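Enolase from the environmental genome shotgun sequencing of the Sargasso Sea (PDB 2QGY) is of unestablished function but, as a magnesium-binding member of the enolase superfamily, probably acts by abstracting a proton next to a carboxylate. Local coordinates at residues 167-172 with 196-201; 220-225 with 244-249. All blocks are in the same frame, centred on the assembly; numbering follows the deposited sequence.

Interaction 1: residues 167-172 with 196-201; sequences GIKIYP and PLMLDL. With MG (magnesium ion), chain C.
Strands 168-170 and 197-200 pair in parallel through Ile168-Leu197, Lys169-Met198 and Ile170-Leu199, as neighbours in the barrel sheet of the enolase C-terminal domain, and Tyr171 meets Asp200 where the pair ends at the metal site. The strand axes approach to 4.7 Å at 27°. Four backbone hydrogen bonds alternate between the strands, from Ile168 N to Pro196 O (3.1 Å) up to Asp200 N on Ile170 O (2.8 Å), the last almost straight at 178°. On the face covered by helices 177-191 and 207-217, Ile170 CG1 packs on Leu199 CD2 at 3.5 Å, the two side chains running alongside in the same direction. Lys169 and Met198 share the other face, with Lys169 CB 3.9 Å from Met198 CG. At the C-terminal end, Asp200 CB lies over one face of the Tyr171 ring, 3.7 Å from its centroid, a CH-pi contact, and the carboxylate is stacked with the ring, their planes 21° apart. Asp200 OD2 binds magnesium at 2.0 Å, and Glu226 and Glu252 complete the protein ligands. A metal-bound water accepts a hydrogen bond from Lys169 NZ (2.9 Å) and is also hydrogen-bonded to Tyr171 OH. Lys169 NZ further bonds Tyr139 OH and forms salt bridges with Glu226 and Glu328. Strand pairing thus places a metal ligand beside two second-shell groups holding one coordinated water, while magnesium on OD2 and a second coordinated water on OD1 fix the carboxylate's rotation.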
loop_
_atom_site.group_PDB
_atom_site.type_symbol
_atom_site.label_atom_id
_atom_site.label_comp_id
_atom_site.label_asym_id
_atom_site.label_seq_id
_atom_site.Cartn_x
_atom_site.Cartn_y
_atom_site.Cartn_z
ATOM N N GLY A 167 10.250 -24.930 16.106
ATOM C CA GLY A 167 11.169 -24.529 15.046
ATOM C C GLY A 167 11.883 -23.246 15.411
ATOM O O GLY A 167 11.475 -22.557 16.335
ATOM N N ILE A 168 12.968 -22.942 14.714
ATOM C CA ILE A 168 13.654 -21.656 14.893
ATOM C C ILE A 168 13.877 -21.043 13.516
ATOM O O ILE A 168 14.337 -21.734 12.583
ATOM C CB ILE A 168 15.015 -21.814 15.644
ATOM C CG1 ILE A 168 14.763 -22.204 17.107
ATOM C CG2 ILE A 168 15.839 -20.506 15.603
ATOM C CD1 ILE A 168 16.021 -22.640 17.877
ATOM N N LYS A 169 13.515 -19.766 13.369
ATOM C CA LYS A 169 13.799 -19.041 12.130
ATOM C C LYS A 169 14.981 -18.085 12.297
ATOM O O LYS A 169 15.007 -17.287 13.218
ATOM C CB LYS A 169 12.544 -18.322 11.593
ATOM C CG LYS A 169 12.781 -17.730 10.222
ATOM C CD LYS A 169 11.519 -17.204 9.541
ATOM C CE LYS A 169 10.940 -15.954 10.250
ATOM N NZ LYS A 169 9.573 -15.579 9.708
ATOM N N ILE A 170 15.989 -18.208 11.429
ATOM C CA ILE A 170 17.142 -17.313 11.443
ATOM C C ILE A 170 17.275 -16.494 10.158
ATOM O O ILE A 170 16.592 -16.771 9.150
ATOM C CB ILE A 170 18.453 -18.112 11.672
ATOM C CG1 ILE A 170 18.611 -19.156 10.562
ATOM C CG2 ILE A 170 18.434 -18.798 13.070
ATOM C CD1 ILE A 170 19.984 -19.778 10.473
ATOM N N TYR A 171 18.134 -15.481 10.200
ATOM C CA TYR A 171 18.382 -14.604 9.070
ATOM C C TYR A 171 19.851 -14.758 8.669
ATOM O O TYR A 171 20.718 -14.048 9.190
ATOM C CB TYR A 171 18.066 -13.145 9.437
ATOM C CG TYR A 171 16.582 -12.855 9.628
ATOM C CD1 TYR A 171 15.883 -12.059 8.715
ATOM C CD2 TYR A 171 15.903 -13.357 10.723
ATOM C CE1 TYR A 171 14.495 -11.789 8.903
ATOM C CE2 TYR A 171 14.534 -13.101 10.906
ATOM C CZ TYR A 171 13.856 -12.331 9.980
ATOM O OH TYR A 171 12.504 -12.063 10.187
ATOM N N PRO A 172 20.135 -15.712 7.761
ATOM C CA PRO A 172 21.501 -16.186 7.512
ATOM C C PRO A 172 22.270 -15.403 6.449
ATOM O O PRO A 172 23.438 -15.711 6.214
ATOM C CB PRO A 172 21.263 -17.626 7.055
ATOM C CG PRO A 172 19.989 -17.515 6.242
ATOM C CD PRO A 172 19.151 -16.460 6.951
ATOM N N PRO A 196 12.920 -28.236 12.941
ATOM C CA PRO A 196 12.688 -27.315 11.825
ATOM C C PRO A 196 13.552 -26.070 11.943
ATOM O O PRO A 196 13.517 -25.387 12.971
ATOM C CB PRO A 196 11.201 -27.001 11.948
ATOM C CG PRO A 196 10.623 -28.281 12.536
ATOM C CD PRO A 196 11.654 -28.690 13.556
ATOM N N LEU A 197 14.375 -25.829 10.924
ATOM C CA LEU A 197 15.183 -24.634 10.867
ATOM C C LEU A 197 14.721 -23.839 9.650
ATOM O O LEU A 197 14.962 -24.225 8.505
ATOM C CB LEU A 197 16.681 -24.958 10.774
ATOM C CG LEU A 197 17.654 -23.796 10.607
ATOM C CD1 LEU A 197 17.617 -22.839 11.824
ATOM C CD2 LEU A 197 19.079 -24.343 10.385
ATOM N N MET A 198 14.043 -22.728 9.897
ATOM C CA MET A 198 13.653 -21.856 8.780
ATOM C C MET A 198 14.606 -20.701 8.522
ATOM O O MET A 198 15.251 -20.183 9.439
ATOM C CB MET A 198 12.184 -21.411 8.841
ATOM C CG MET A 198 11.317 -21.697 10.037
ATOM S SD MET A 198 11.245 -23.231 10.995
ATOM C CE MET A 198 9.526 -23.483 11.263
ATOM N N LEU A 199 14.716 -20.312 7.252
ATOM C CA LEU A 199 15.694 -19.336 6.843
ATOM C C LEU A 199 14.959 -18.176 6.198
ATOM O O LEU A 199 14.258 -18.351 5.207
ATOM C CB LEU A 199 16.717 -19.946 5.846
ATOM C CG LEU A 199 17.523 -21.209 6.257
ATOM C CD1 LEU A 199 18.527 -21.620 5.156
ATOM C CD2 LEU A 199 18.245 -21.024 7.592
ATOM N N ASP A 200 15.123 -16.999 6.778
ATOM C CA ASP A 200 14.530 -15.811 6.222
ATOM C C ASP A 200 15.603 -15.041 5.501
ATOM O O ASP A 200 16.484 -14.458 6.113
ATOM C CB ASP A 200 13.854 -14.962 7.321
ATOM C CG ASP A 200 12.971 -13.866 6.741
ATOM O OD1 ASP A 200 13.260 -13.389 5.631
ATOM O OD2 ASP A 200 11.976 -13.486 7.412
ATOM N N LEU A 201 15.557 -15.076 4.171
ATOM C CA LEU A 201 16.546 -14.344 3.361
ATOM C C LEU A 201 16.310 -12.839 3.257
ATOM O O LEU A 201 17.219 -12.105 2.867
ATOM C CB LEU A 201 16.665 -14.929 1.955
ATOM C CG LEU A 201 16.926 -16.438 1.880
ATOM C CD1 LEU A 201 17.419 -16.844 0.460
ATOM C CD2 LEU A 201 17.866 -16.907 2.968
HETATM MG MG MG C . 10.231 -12.602 6.984
HETATM O O HOH W 1 9.968 -12.754 9.097
HETATM O O HOH W 2 11.046 -12.066 5.165
HETATM O O HOH W 3 10.882 -10.773 7.513
#

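Interaction 2: residues 220-225 with 244-249; sequences FNPYWI and FNMKVV
Ile225 and Val248 form a parallel bridge, fixed by two backbone hydrogen bonds from Ile225: its N donates to Lys247 O at 2.8 Å, and its O accepts from Val249 N at 3.0 Å. Ahead of the bridge the backbones are joined by a water that accepts from Lys247 N and probably donates to Pro222 O. Among the apolar contacts, Val249 CG2 sits over one face of the Trp224 indole as a CH-pi contact, 3.4 Å from the centroid of the five-membered ring and 16° off its normal. Chi1 of 77° puts Trp224 CG between the backbone N and the carbonyl carbon, and that atom is only 3.3 Å from Val249 CG2, which implies tight packing. A second cluster forms around Met246: its SD touches Pro222 CG at 3.5 Å, and its CB lies 4.0 Å from Ile225 CG1. Leu214 of helix 207-217 packs against both Met246 and Ile225. The alkyl chain of Lys247 passes the carbonyl of Tyr223, with CD 3.8 Å from Tyr223 O. Outside the pair, Trp224 NE1 is hydrogen-bonded to Glu226 OE1, tying the indole to a metal ligand. Parallel strands 224-226 and 248-250, connected through helix 234-243, form a beta-alpha-beta unit of the kind repeated in TIM barrels.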
loop_
_atom_site.group_PDB
_atom_site.type_symbol
_atom_site.label_atom_id
_atom_site.label_comp_id
_atom_site.label_asym_id
_atom_site.label_seq_id
_atom_site.Cartn_x
_atom_site.Cartn_y
_atom_site.Cartn_z
ATOM N N PHE A 220 21.839 -28.620 4.674
ATOM C CA PHE A 220 21.444 -28.397 6.053
ATOM C C PHE A 220 19.928 -28.567 6.255
ATOM O O PHE A 220 19.411 -28.304 7.339
ATOM C CB PHE A 220 21.926 -27.027 6.537
ATOM C CG PHE A 220 23.406 -26.849 6.430
ATOM C CD1 PHE A 220 24.261 -27.522 7.298
ATOM C CD2 PHE A 220 23.950 -26.035 5.446
ATOM C CE1 PHE A 220 25.638 -27.392 7.177
ATOM C CE2 PHE A 220 25.338 -25.878 5.335
ATOM C CZ PHE A 220 26.177 -26.561 6.206
ATOM N N ASN A 221 19.238 -29.007 5.205
ATOM C CA ASN A 221 17.805 -29.350 5.277
ATOM C C ASN A 221 16.930 -28.233 5.858
ATOM O O ASN A 221 16.179 -28.471 6.811
ATOM C CB ASN A 221 17.591 -30.640 6.085
ATOM C CG ASN A 221 16.189 -31.214 5.919
ATOM O OD1 ASN A 221 15.505 -30.953 4.917
ATOM N ND2 ASN A 221 15.751 -32.008 6.898
ATOM N N PRO A 222 16.985 -27.026 5.258
ATOM C CA PRO A 222 16.102 -25.986 5.805
ATOM C C PRO A 222 14.617 -26.340 5.671
ATOM O O PRO A 222 14.178 -26.924 4.675
ATOM C CB PRO A 222 16.449 -24.738 4.988
ATOM C CG PRO A 222 17.170 -25.206 3.796
ATOM C CD PRO A 222 17.772 -26.557 4.111
ATOM N N TYR A 223 13.852 -25.998 6.684
ATOM C CA TYR A 223 12.439 -26.293 6.680
ATOM C C TYR A 223 11.709 -25.452 5.632
ATOM O O TYR A 223 10.750 -25.935 4.994
ATOM C CB TYR A 223 11.867 -26.072 8.080
ATOM C CG TYR A 223 10.454 -26.562 8.243
ATOM C CD1 TYR A 223 10.193 -27.901 8.555
ATOM C CD2 TYR A 223 9.377 -25.687 8.116
ATOM C CE1 TYR A 223 8.887 -28.363 8.689
ATOM C CE2 TYR A 223 8.073 -26.121 8.264
ATOM C CZ TYR A 223 7.822 -27.460 8.554
ATOM O OH TYR A 223 6.511 -27.879 8.683
ATOM N N TRP A 224 12.120 -24.189 5.515
ATOM C CA TRP A 224 11.601 -23.316 4.446
ATOM C C TRP A 224 12.534 -22.180 4.181
ATOM O O TRP A 224 13.435 -21.927 4.971
ATOM C CB TRP A 224 10.168 -22.835 4.724
ATOM C CG TRP A 224 9.919 -21.723 5.743
ATOM C CD1 TRP A 224 10.532 -20.490 5.844
ATOM C CD2 TRP A 224 8.879 -21.730 6.714
ATOM N NE1 TRP A 224 9.938 -19.755 6.858
ATOM C CE2 TRP A 224 8.940 -20.504 7.416
ATOM C CE3 TRP A 224 7.906 -22.673 7.072
ATOM C CZ2 TRP A 224 8.046 -20.192 8.452
ATOM C CZ3 TRP A 224 7.019 -22.364 8.110
ATOM C CH2 TRP A 224 7.099 -21.127 8.778
ATOM N N ILE A 225 12.330 -21.518 3.044
ATOM C CA ILE A 225 13.153 -20.413 2.611
ATOM C C ILE A 225 12.176 -19.263 2.418
ATOM O O ILE A 225 11.283 -19.336 1.562
ATOM C CB ILE A 225 13.842 -20.710 1.233
ATOM C CG1 ILE A 225 14.843 -21.872 1.356
ATOM C CG2 ILE A 225 14.590 -19.458 0.713
ATOM C CD1 ILE A 225 15.933 -21.668 2.375
ATOM N N PHE A 244 14.835 -24.909 -6.963
ATOM C CA PHE A 244 15.282 -25.559 -5.730
ATOM C C PHE A 244 14.207 -26.454 -5.120
ATOM O O PHE A 244 13.016 -26.237 -5.329
ATOM C CB PHE A 244 15.763 -24.489 -4.739
ATOM C CG PHE A 244 16.914 -23.669 -5.246
ATOM C CD1 PHE A 244 18.218 -24.162 -5.183
ATOM C CD2 PHE A 244 16.705 -22.417 -5.818
ATOM C CE1 PHE A 244 19.303 -23.402 -5.658
ATOM C CE2 PHE A 244 17.771 -21.662 -6.292
ATOM C CZ PHE A 244 19.085 -22.164 -6.219
ATOM N N ASN A 245 14.621 -27.461 -4.367
ATOM C CA ASN A 245 13.686 -28.408 -3.768
ATOM C C ASN A 245 13.474 -28.051 -2.292
ATOM O O ASN A 245 13.631 -28.890 -1.391
ATOM C CB ASN A 245 14.236 -29.832 -3.895
ATOM C CG ASN A 245 13.224 -30.896 -3.491
ATOM O OD1 ASN A 245 12.005 -30.687 -3.583
ATOM N ND2 ASN A 245 13.728 -32.041 -3.022
ATOM N N MET A 246 13.173 -26.781 -2.056
ATOM C CA MET A 246 12.954 -26.270 -0.718
ATOM C C MET A 246 11.643 -25.453 -0.708
ATOM O O MET A 246 11.311 -24.784 -1.686
ATOM C CB MET A 246 14.159 -25.417 -0.276
ATOM C CG MET A 246 15.479 -26.217 0.062
ATOM S SD MET A 246 16.946 -25.181 0.342
ATOM C CE MET A 246 17.003 -24.243 -1.129
ATOM N N LYS A 247 10.892 -25.507 0.380
ATOM C CA LYS A 247 9.636 -24.759 0.433
ATOM C C LYS A 247 9.854 -23.247 0.402
ATOM O O LYS A 247 10.671 -22.728 1.170
ATOM C CB LYS A 247 8.859 -25.128 1.672
ATOM C CG LYS A 247 8.377 -26.577 1.648
ATOM C CD LYS A 247 7.700 -26.941 2.952
ATOM C CE LYS A 247 7.443 -28.460 3.006
ATOM N NZ LYS A 247 6.750 -28.951 1.790
ATOM N N VAL A 248 9.112 -22.551 -0.466
ATOM C CA VAL A 248 9.242 -21.100 -0.611
ATOM C C VAL A 248 8.063 -20.391 0.127
ATOM O O VAL A 248 6.900 -20.770 -0.018
ATOM C CB VAL A 248 9.352 -20.679 -2.120
ATOM C CG1 VAL A 248 9.298 -19.150 -2.332
ATOM C CG2 VAL A 248 10.641 -21.251 -2.783
ATOM N N VAL A 249 8.399 -19.371 0.909
ATOM C CA VAL A 249 7.424 -18.627 1.702
ATOM C C VAL A 249 7.416 -17.158 1.240
ATOM O O VAL A 249 8.465 -16.568 1.095
ATOM C CB VAL A 249 7.781 -18.650 3.200
ATOM C CG1 VAL A 249 6.649 -17.932 4.016
ATOM C CG2 VAL A 249 7.875 -20.113 3.718
HETATM O O HOH W 4 12.240 -27.153 2.311
#

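Both segments of interaction 1 precede those of interaction 2 in the sequence, and their centres lie 10 Å apart in one barrel sheet. Strands 197-200 and 224-226 are neighbours, so the four strands run in chain order as 168-170, 197-200, 224-226 and 248-250. The seam between the contacts carries probable hydrogen bonds from Tyr223 N to Leu197 O (2.8 Å) and from Leu199 N to Trp224 O (3.1 Å), while Met198 CB packs on Trp224 NE1 at 3.4 Å. The three magnesium ligands lie at or just past the C-terminal ends of successive strands, as in other enolase superfamily members: Asp200 ends strand 197-200, Glu226 ends strand 224-226, and Glu252 lies just beyond strand 248-250.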